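Local structure of RNA-binding protein RMD9, mitochondrial (Saccharomyces cerevisiae S288C, 7A9X) at residues F80-Y94 and L111-Q125. The protein binds a dodecamer motif in the 3'-untranslated regions of yeast mitochondrial mRNAs and takes part in their processing or stability. Sequence-based numbering, arbitrary orientation.
Sequences FAMFWDSMGRAMELY and LIHLLHNGLRSTRDQ. With nucleotides of chain B.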
loop_
_atom_site.group_PDB
_atom_site.type_symbol
_atom_site.label_atom_id
_atom_site.label_comp_id
_atom_site.label_asym_id
_atom_site.label_seq_id
_atom_site.Cartn_x
_atom_site.Cartn_y
_atom_site.Cartn_z
ATOM N N PHE A 80 11.769 -18.064 -9.161
ATOM C CA PHE A 80 11.644 -16.867 -8.338
ATOM C C PHE A 80 13.014 -16.341 -7.928
ATOM O O PHE A 80 13.263 -15.130 -7.976
ATOM C CB PHE A 80 10.784 -17.178 -7.113
ATOM C CG PHE A 80 10.432 -15.975 -6.289
ATOM C CD1 PHE A 80 9.437 -15.101 -6.700
ATOM C CD2 PHE A 80 11.078 -15.732 -5.087
ATOM C CE1 PHE A 80 9.106 -13.996 -5.935
ATOM C CE2 PHE A 80 10.752 -14.629 -4.318
ATOM C CZ PHE A 80 9.761 -13.762 -4.741
ATOM N N ALA A 81 13.919 -17.239 -7.532
ATOM C CA ALA A 81 15.273 -16.824 -7.182
ATOM C C ALA A 81 16.035 -16.330 -8.405
ATOM O O ALA A 81 16.792 -15.356 -8.318
ATOM C CB ALA A 81 16.019 -17.980 -6.515
ATOM N N MET A 82 15.855 -16.995 -9.551
ATOM C CA MET A 82 16.517 -16.556 -10.776
ATOM C C MET A 82 16.128 -15.126 -11.132
ATOM O O MET A 82 16.992 -14.304 -11.458
ATOM C CB MET A 82 16.178 -17.506 -11.927
ATOM C CG MET A 82 16.988 -18.794 -11.942
ATOM S SD MET A 82 18.718 -18.506 -12.361
ATOM C CE MET A 82 18.550 -17.730 -13.968
ATOM N N PHE A 83 14.832 -14.812 -11.050
ATOM C CA PHE A 83 14.345 -13.482 -11.413
ATOM C C PHE A 83 15.026 -12.393 -10.592
ATOM O O PHE A 83 15.497 -11.389 -11.138
ATOM C CB PHE A 83 12.827 -13.424 -11.229
ATOM C CG PHE A 83 12.239 -12.047 -11.382
ATOM C CD1 PHE A 83 12.132 -11.457 -12.630
ATOM C CD2 PHE A 83 11.765 -11.353 -10.275
ATOM C CE1 PHE A 83 11.579 -10.193 -12.774
ATOM C CE2 PHE A 83 11.211 -10.089 -10.412
ATOM C CZ PHE A 83 11.116 -9.510 -11.663
ATOM N N TRP A 84 15.086 -12.575 -9.273
ATOM C CA TRP A 84 15.658 -11.542 -8.419
ATOM C C TRP A 84 17.176 -11.495 -8.513
ATOM O O TRP A 84 17.765 -10.415 -8.397
ATOM C CB TRP A 84 15.224 -11.758 -6.972
ATOM C CG TRP A 84 13.764 -11.521 -6.760
ATOM C CD1 TRP A 84 12.825 -12.443 -6.402
ATOM C CD2 TRP A 84 13.071 -10.277 -6.906
ATOM N NE1 TRP A 84 11.591 -11.848 -6.308
ATOM C CE2 TRP A 84 11.714 -10.518 -6.613
ATOM C CE3 TRP A 84 13.467 -8.982 -7.254
ATOM C CZ2 TRP A 84 10.749 -9.509 -6.656
ATOM C CZ3 TRP A 84 12.510 -7.983 -7.297
ATOM C CH2 TRP A 84 11.167 -8.252 -7.001
ATOM N N ASP A 85 17.827 -12.640 -8.722
ATOM C CA ASP A 85 19.271 -12.616 -8.922
ATOM C C ASP A 85 19.633 -12.045 -10.285
ATOM O O ASP A 85 20.693 -11.428 -10.435
ATOM C CB ASP A 85 19.859 -14.017 -8.764
ATOM C CG ASP A 85 21.375 -14.016 -8.813
ATOM O OD1 ASP A 85 21.992 -13.312 -7.984
ATOM O OD2 ASP A 85 21.950 -14.711 -9.678
ATOM N N SER A 86 18.767 -12.234 -11.284
ATOM C CA SER A 86 19.018 -11.655 -12.599
ATOM C C SER A 86 18.976 -10.135 -12.556
ATOM O O SER A 86 19.615 -9.474 -13.381
ATOM C CB SER A 86 18.000 -12.179 -13.612
ATOM O OG SER A 86 18.106 -13.584 -13.762
ATOM N N MET A 87 18.235 -9.566 -11.605
ATOM C CA MET A 87 18.143 -8.115 -11.507
ATOM C C MET A 87 19.432 -7.523 -10.953
ATOM O O MET A 87 19.996 -6.588 -11.533
ATOM C CB MET A 87 16.948 -7.729 -10.638
ATOM C CG MET A 87 16.337 -6.392 -10.993
ATOM S SD MET A 87 14.560 -6.415 -10.720
ATOM C CE MET A 87 14.121 -7.883 -11.637
ATOM N N GLY A 88 19.914 -8.057 -9.828
ATOM C CA GLY A 88 21.171 -7.581 -9.275
ATOM C C GLY A 88 22.336 -7.779 -10.226
ATOM O O GLY A 88 23.196 -6.906 -10.356
ATOM N N ARG A 89 22.369 -8.924 -10.912
ATOM C CA ARG A 89 23.433 -9.189 -11.877
ATOM C C ARG A 89 23.363 -8.223 -13.053
ATOM O O ARG A 89 24.384 -7.669 -13.477
ATOM C CB ARG A 89 23.348 -10.638 -12.361
ATOM C CG ARG A 89 24.134 -10.930 -13.633
ATOM C CD ARG A 89 25.637 -10.928 -13.400
ATOM N NE ARG A 89 26.348 -11.540 -14.520
ATOM C CZ ARG A 89 27.671 -11.560 -14.651
ATOM N NH1 ARG A 89 28.226 -12.144 -15.704
ATOM N NH2 ARG A 89 28.439 -10.992 -13.732
ATOM N N ALA A 90 22.162 -8.011 -13.599
ATOM C CA ALA A 90 22.010 -7.051 -14.687
ATOM C C ALA A 90 22.396 -5.650 -14.236
ATOM O O ALA A 90 23.036 -4.901 -14.984
ATOM C CB ALA A 90 20.574 -7.070 -15.212
ATOM N N MET A 91 22.013 -5.277 -13.013
ATOM C CA MET A 91 22.378 -3.965 -12.496
ATOM C C MET A 91 23.879 -3.867 -12.264
ATOM O O MET A 91 24.479 -2.809 -12.483
ATOM C CB MET A 91 21.615 -3.682 -11.204
ATOM C CG MET A 91 21.411 -2.211 -10.944
ATOM S SD MET A 91 20.474 -1.464 -12.288
ATOM C CE MET A 91 21.089 0.214 -12.216
ATOM N N GLU A 92 24.497 -4.961 -11.820
ATOM C CA GLU A 92 25.948 -4.993 -11.678
ATOM C C GLU A 92 26.633 -4.835 -13.028
ATOM O O GLU A 92 27.611 -4.087 -13.150
ATOM C CB GLU A 92 26.369 -6.296 -10.997
ATOM C CG GLU A 92 27.653 -6.909 -11.523
ATOM C CD GLU A 92 27.874 -8.313 -10.998
ATOM O OE1 GLU A 92 27.697 -8.532 -9.781
ATOM O OE2 GLU A 92 28.207 -9.204 -11.806
ATOM N N LEU A 93 26.128 -5.519 -14.058
ATOM C CA LEU A 93 26.702 -5.379 -15.391
ATOM C C LEU A 93 26.481 -3.982 -15.956
ATOM O O LEU A 93 27.270 -3.522 -16.788
ATOM C CB LEU A 93 26.108 -6.431 -16.329
ATOM C CG LEU A 93 26.477 -7.886 -16.038
ATOM C CD1 LEU A 93 25.669 -8.834 -16.912
ATOM C CD2 LEU A 93 27.968 -8.100 -16.242
ATOM N N TYR A 94 25.425 -3.295 -15.514
ATOM C CA TYR A 94 25.125 -1.967 -16.040
ATOM C C TYR A 94 26.240 -0.975 -15.729
ATOM O O TYR A 94 26.638 -0.186 -16.595
ATOM C CB TYR A 94 23.795 -1.470 -15.472
ATOM C CG TYR A 94 23.567 0.009 -15.673
ATOM C CD1 TYR A 94 23.160 0.507 -16.903
ATOM C CD2 TYR A 94 23.757 0.909 -14.631
ATOM C CE1 TYR A 94 22.952 1.858 -17.094
ATOM C CE2 TYR A 94 23.551 2.264 -14.811
ATOM C CZ TYR A 94 23.147 2.731 -16.044
ATOM O OH TYR A 94 22.940 4.078 -16.227
ATOM N N LEU A 111 16.460 -2.739 -19.416
ATOM C CA LEU A 111 16.798 -2.774 -17.996
ATOM C C LEU A 111 15.815 -1.953 -17.172
ATOM O O LEU A 111 15.380 -2.391 -16.101
ATOM C CB LEU A 111 18.224 -2.269 -17.780
ATOM C CG LEU A 111 18.698 -2.257 -16.326
ATOM C CD1 LEU A 111 18.680 -3.665 -15.753
ATOM C CD2 LEU A 111 20.086 -1.651 -16.220
ATOM N N ILE A 112 15.458 -0.758 -17.655
ATOM C CA ILE A 112 14.507 0.085 -16.933
ATOM C C ILE A 112 13.163 -0.619 -16.802
ATOM O O ILE A 112 12.549 -0.624 -15.728
ATOM C CB ILE A 112 14.361 1.451 -17.631
ATOM C CG1 ILE A 112 15.692 2.205 -17.630
ATOM C CG2 ILE A 112 13.283 2.274 -16.954
ATOM C CD1 ILE A 112 15.628 3.542 -18.337
ATOM N N HIS A 113 12.683 -1.217 -17.894
ATOM C CA HIS A 113 11.452 -1.997 -17.840
ATOM C C HIS A 113 11.558 -3.107 -16.801
ATOM O O HIS A 113 10.622 -3.338 -16.023
ATOM C CB HIS A 113 11.146 -2.568 -19.227
ATOM C CG HIS A 113 9.856 -3.326 -19.313
ATOM N ND1 HIS A 113 9.475 -4.007 -20.450
ATOM C CD2 HIS A 113 8.860 -3.507 -18.414
ATOM C CE1 HIS A 113 8.302 -4.579 -20.245
ATOM N NE2 HIS A 113 7.906 -4.291 -19.018
ATOM N N LEU A 114 12.704 -3.790 -16.758
ATOM C CA LEU A 114 12.888 -4.884 -15.811
ATOM C C LEU A 114 12.810 -4.388 -14.372
ATOM O O LEU A 114 12.155 -5.010 -13.529
ATOM C CB LEU A 114 14.225 -5.580 -16.067
ATOM C CG LEU A 114 14.553 -6.732 -15.121
ATOM C CD1 LEU A 114 13.478 -7.799 -15.225
ATOM C CD2 LEU A 114 15.926 -7.306 -15.433
ATOM N N LEU A 115 13.477 -3.270 -14.073
ATOM C CA LEU A 115 13.375 -2.684 -12.741
ATOM C C LEU A 115 11.948 -2.253 -12.433
ATOM O O LEU A 115 11.513 -2.324 -11.278
ATOM C CB LEU A 115 14.334 -1.498 -12.616
ATOM C CG LEU A 115 15.825 -1.782 -12.813
ATOM C CD1 LEU A 115 16.623 -0.487 -12.834
ATOM C CD2 LEU A 115 16.348 -2.713 -11.729
ATOM N N HIS A 116 11.205 -1.806 -13.450
ATOM C CA HIS A 116 9.799 -1.486 -13.244
ATOM C C HIS A 116 9.014 -2.726 -12.840
ATOM O O HIS A 116 8.234 -2.690 -11.881
ATOM C CB HIS A 116 9.206 -0.859 -14.509
ATOM C CG HIS A 116 7.813 -0.339 -14.331
ATOM N ND1 HIS A 116 7.027 0.062 -15.390
ATOM C CD2 HIS A 116 7.067 -0.150 -13.216
ATOM C CE1 HIS A 116 5.856 0.473 -14.935
ATOM N NE2 HIS A 116 5.855 0.355 -13.620
ATOM N N ASN A 117 9.213 -3.839 -13.551
ATOM C CA ASN A 117 8.530 -5.073 -13.182
ATOM C C ASN A 117 8.982 -5.579 -11.819
ATOM O O ASN A 117 8.219 -6.269 -11.134
ATOM C CB ASN A 117 8.750 -6.139 -14.253
ATOM C CG ASN A 117 7.867 -5.931 -15.466
ATOM O OD1 ASN A 117 7.130 -4.948 -15.549
ATOM N ND2 ASN A 117 7.936 -6.856 -16.416
ATOM N N GLY A 118 10.208 -5.249 -11.407
ATOM C CA GLY A 118 10.637 -5.584 -10.059
ATOM C C GLY A 118 9.833 -4.852 -9.003
ATOM O O GLY A 118 9.425 -5.443 -7.998
ATOM N N LEU A 119 9.598 -3.554 -9.213
ATOM C CA LEU A 119 8.718 -2.806 -8.322
ATOM C C LEU A 119 7.331 -3.430 -8.279
ATOM O O LEU A 119 6.753 -3.612 -7.200
ATOM C CB LEU A 119 8.626 -1.348 -8.774
ATOM C CG LEU A 119 9.918 -0.533 -8.750
ATOM C CD1 LEU A 119 9.737 0.783 -9.488
ATOM C CD2 LEU A 119 10.356 -0.285 -7.318
ATOM N N ARG A 120 6.787 -3.772 -9.449
ATOM C CA ARG A 120 5.474 -4.407 -9.509
ATOM C C ARG A 120 5.459 -5.721 -8.739
ATOM O O ARG A 120 4.523 -5.994 -7.980
ATOM C CB ARG A 120 5.077 -4.631 -10.969
ATOM C CG ARG A 120 4.836 -3.346 -11.742
ATOM C CD ARG A 120 4.840 -3.587 -13.242
ATOM N NE ARG A 120 3.997 -2.623 -13.944
ATOM C CZ ARG A 120 3.937 -2.504 -15.266
ATOM N NH1 ARG A 120 3.133 -1.604 -15.817
ATOM N NH2 ARG A 120 4.686 -3.281 -16.039
ATOM N N SER A 121 6.500 -6.540 -8.907
ATOM C CA SER A 121 6.550 -7.827 -8.221
ATOM C C SER A 121 6.757 -7.652 -6.721
ATOM O O SER A 121 6.162 -8.384 -5.920
ATOM C CB SER A 121 7.656 -8.696 -8.816
ATOM O OG SER A 121 7.787 -9.906 -8.092
ATOM N N THR A 122 7.592 -6.691 -6.317
ATOM C CA THR A 122 7.801 -6.460 -4.890
ATOM C C THR A 122 6.498 -6.068 -4.201
ATOM O O THR A 122 6.173 -6.592 -3.129
ATOM C CB THR A 122 8.867 -5.384 -4.672
ATOM O OG1 THR A 122 10.068 -5.749 -5.364
ATOM C CG2 THR A 122 9.178 -5.244 -3.191
ATOM N N ARG A 123 5.732 -5.156 -4.808
ATOM C CA ARG A 123 4.438 -4.782 -4.239
ATOM C C ARG A 123 3.504 -5.984 -4.159
ATOM O O ARG A 123 2.795 -6.164 -3.162
ATOM C CB ARG A 123 3.791 -3.669 -5.065
ATOM C CG ARG A 123 4.526 -2.339 -5.041
ATOM C CD ARG A 123 3.671 -1.233 -5.659
ATOM N NE ARG A 123 3.307 -1.521 -7.045
ATOM C CZ ARG A 123 3.930 -1.011 -8.101
ATOM N NH1 ARG A 123 3.539 -1.330 -9.327
ATOM N NH2 ARG A 123 4.946 -0.176 -7.932
ATOM N N ASP A 124 3.490 -6.815 -5.205
ATOM C CA ASP A 124 2.654 -8.011 -5.196
ATOM C C ASP A 124 3.060 -8.963 -4.075
ATOM O O ASP A 124 2.199 -9.566 -3.423
ATOM C CB ASP A 124 2.733 -8.710 -6.553
ATOM C CG ASP A 124 1.839 -9.931 -6.633
ATOM O OD1 ASP A 124 0.603 -9.770 -6.562
ATOM O OD2 ASP A 124 2.373 -11.052 -6.770
ATOM N N GLN A 125 4.365 -9.107 -3.834
ATOM C CA GLN A 125 4.818 -10.006 -2.778
ATOM C C GLN A 125 4.430 -9.492 -1.399
ATOM O O GLN A 125 4.146 -10.289 -0.498
ATOM C CB GLN A 125 6.333 -10.196 -2.862
ATOM C CG GLN A 125 6.795 -10.966 -4.088
ATOM C CD GLN A 125 6.305 -12.402 -4.098
ATOM O OE1 GLN A 125 6.309 -13.079 -3.069
ATOM N NE2 GLN A 125 5.876 -12.872 -5.263
ATOM P P A B 6 -0.906 -0.775 -13.893
ATOM O OP1 A B 6 -1.528 0.327 -13.116
ATOM O OP2 A B 6 0.452 -0.589 -14.467
ATOM O "O5'" A B 6 -0.846 -2.088 -12.994
ATOM C "C5'" A B 6 -1.987 -2.565 -12.286
ATOM C "C4'" A B 6 -1.581 -3.420 -11.108
ATOM O "O4'" A B 6 -1.016 -4.667 -11.600
ATOM C "C3'" A B 6 -0.516 -2.796 -10.212
ATOM O "O3'" A B 6 -0.707 -3.215 -8.864
ATOM C "C2'" A B 6 0.775 -3.398 -10.759
ATOM O "O2'" A B 6 1.859 -3.423 -9.856
ATOM C "C1'" A B 6 0.320 -4.801 -11.147
ATOM N N9 A B 6 1.123 -5.366 -12.229
ATOM C C8 A B 6 1.158 -4.942 -13.533
ATOM N N7 A B 6 1.987 -5.625 -14.281
ATOM C C5 A B 6 2.537 -6.549 -13.407
ATOM C C6 A B 6 3.488 -7.562 -13.591
ATOM N N6 A B 6 4.069 -7.813 -14.765
ATOM N N1 A B 6 3.822 -8.310 -12.518
ATOM C C2 A B 6 3.235 -8.052 -11.343
ATOM N N3 A B 6 2.327 -7.126 -11.045
ATOM C C4 A B 6 2.016 -6.403 -12.136
ATOM P P C B 8 -3.593 -1.303 -2.077
ATOM O OP1 C B 8 -4.134 -1.743 -0.766
ATOM O OP2 C B 8 -4.058 -0.023 -2.670
ATOM O "O5'" C B 8 -2.004 -1.218 -1.993
ATOM C "C5'" C B 8 -1.253 -2.130 -1.201
ATOM C "C4'" C B 8 -0.072 -1.443 -0.564
ATOM O "O4'" C B 8 0.915 -1.121 -1.586
ATOM C "C3'" C B 8 -0.402 -0.129 0.151
ATOM O "O3'" C B 8 0.318 -0.031 1.379
ATOM C "C2'" C B 8 0.088 0.936 -0.826
ATOM O "O2'" C B 8 0.465 2.158 -0.228
ATOM C "C1'" C B 8 1.275 0.241 -1.483
ATOM N N1 C B 8 1.575 0.764 -2.824
ATOM C C2 C B 8 2.849 1.274 -3.099
ATOM O O2 C B 8 3.722 1.245 -2.221
ATOM N N3 C B 8 3.103 1.777 -4.329
ATOM C C4 C B 8 2.147 1.797 -5.258
ATOM N N4 C B 8 2.448 2.301 -6.457
ATOM C C5 C B 8 0.839 1.297 -4.999
ATOM C C6 C B 8 0.598 0.801 -3.779
ATOM P P A B 7 -0.285 -2.237 -7.660
ATOM O OP1 A B 7 -0.319 -0.843 -8.170
ATOM O OP2 A B 7 0.966 -2.758 -7.048
ATOM O "O5'" A B 7 -1.455 -2.424 -6.599
ATOM C "C5'" A B 7 -2.491 -1.459 -6.440
ATOM C "C4'" A B 7 -3.534 -1.930 -5.453
ATOM O "O4'" A B 7 -4.434 -2.858 -6.116
ATOM C "C3'" A B 7 -2.982 -2.679 -4.242
ATOM O "O3'" A B 7 -3.856 -2.488 -3.130
ATOM C "C2'" A B 7 -3.067 -4.131 -4.695
ATOM O "O2'" A B 7 -3.071 -5.079 -3.650
ATOM C "C1'" A B 7 -4.377 -4.122 -5.474
ATOM N N9 A B 7 -4.465 -5.158 -6.504
ATOM C C8 A B 7 -3.463 -5.595 -7.333
ATOM N N7 A B 7 -3.840 -6.541 -8.157
ATOM C C5 A B 7 -5.181 -6.739 -7.848
ATOM C C6 A B 7 -6.154 -7.609 -8.370
ATOM N N6 A B 7 -5.923 -8.482 -9.352
ATOM N N1 A B 7 -7.396 -7.551 -7.839
ATOM C C2 A B 7 -7.632 -6.675 -6.854
ATOM N N3 A B 7 -6.801 -5.809 -6.281
ATOM C C4 A B 7 -5.578 -5.892 -6.830
#
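Segments 80-94 and 111-125, parts of helices 78-97 and 105-128, run roughly antiparallel, with 140° between their directions and 10.8 Å between their axes at closest approach. They form a helical hairpin ahead of the first pentatricopeptide repeat (166-195). No hydrogen bond joins them. The leucine end is apolar. L111 meets A90 through CD1, while its CD2 reaches CB of Y94. L114 CD1 lies 3.6 Å from CE of M87. That methyl also rests over one face of the F83 ring. The lack of a side chain at G118 lets the M87 sulfur, SD, come to 4.1 Å from its CA. The other end is more polar, by contact alone. W84 has CG anti to its carbonyl carbon (chi1 -68°), which brings CH2 to 3.2 Å from T122 OG1; the ring edge abuts G118 O. That oxygen accepts from T122 N and T122 OG1, on opposite faces of its plane. F80 CE1 lies 3.5 Å from Q125 NE2.

R120 and R123 hold the RNA of chain B. R120 NH1 bonds OP2 of adenosine 6 at 3.2 Å, and its guanidinium is sandwiched between that base and H116. N117 OD1 takes R120 NH2 in the guanidinium plane, steadying its rotation, while ND2 bonds S58. A leucine in place of R120 would probably leave this phosphate without its charged partner. R123 NE bonds OP2 of adenosine 7 at 2.6 Å.

E180 ties R123 and H116 to helix 168-180. Helix 140-147 packs on W84 and T122, and helix 41-48 touches L111.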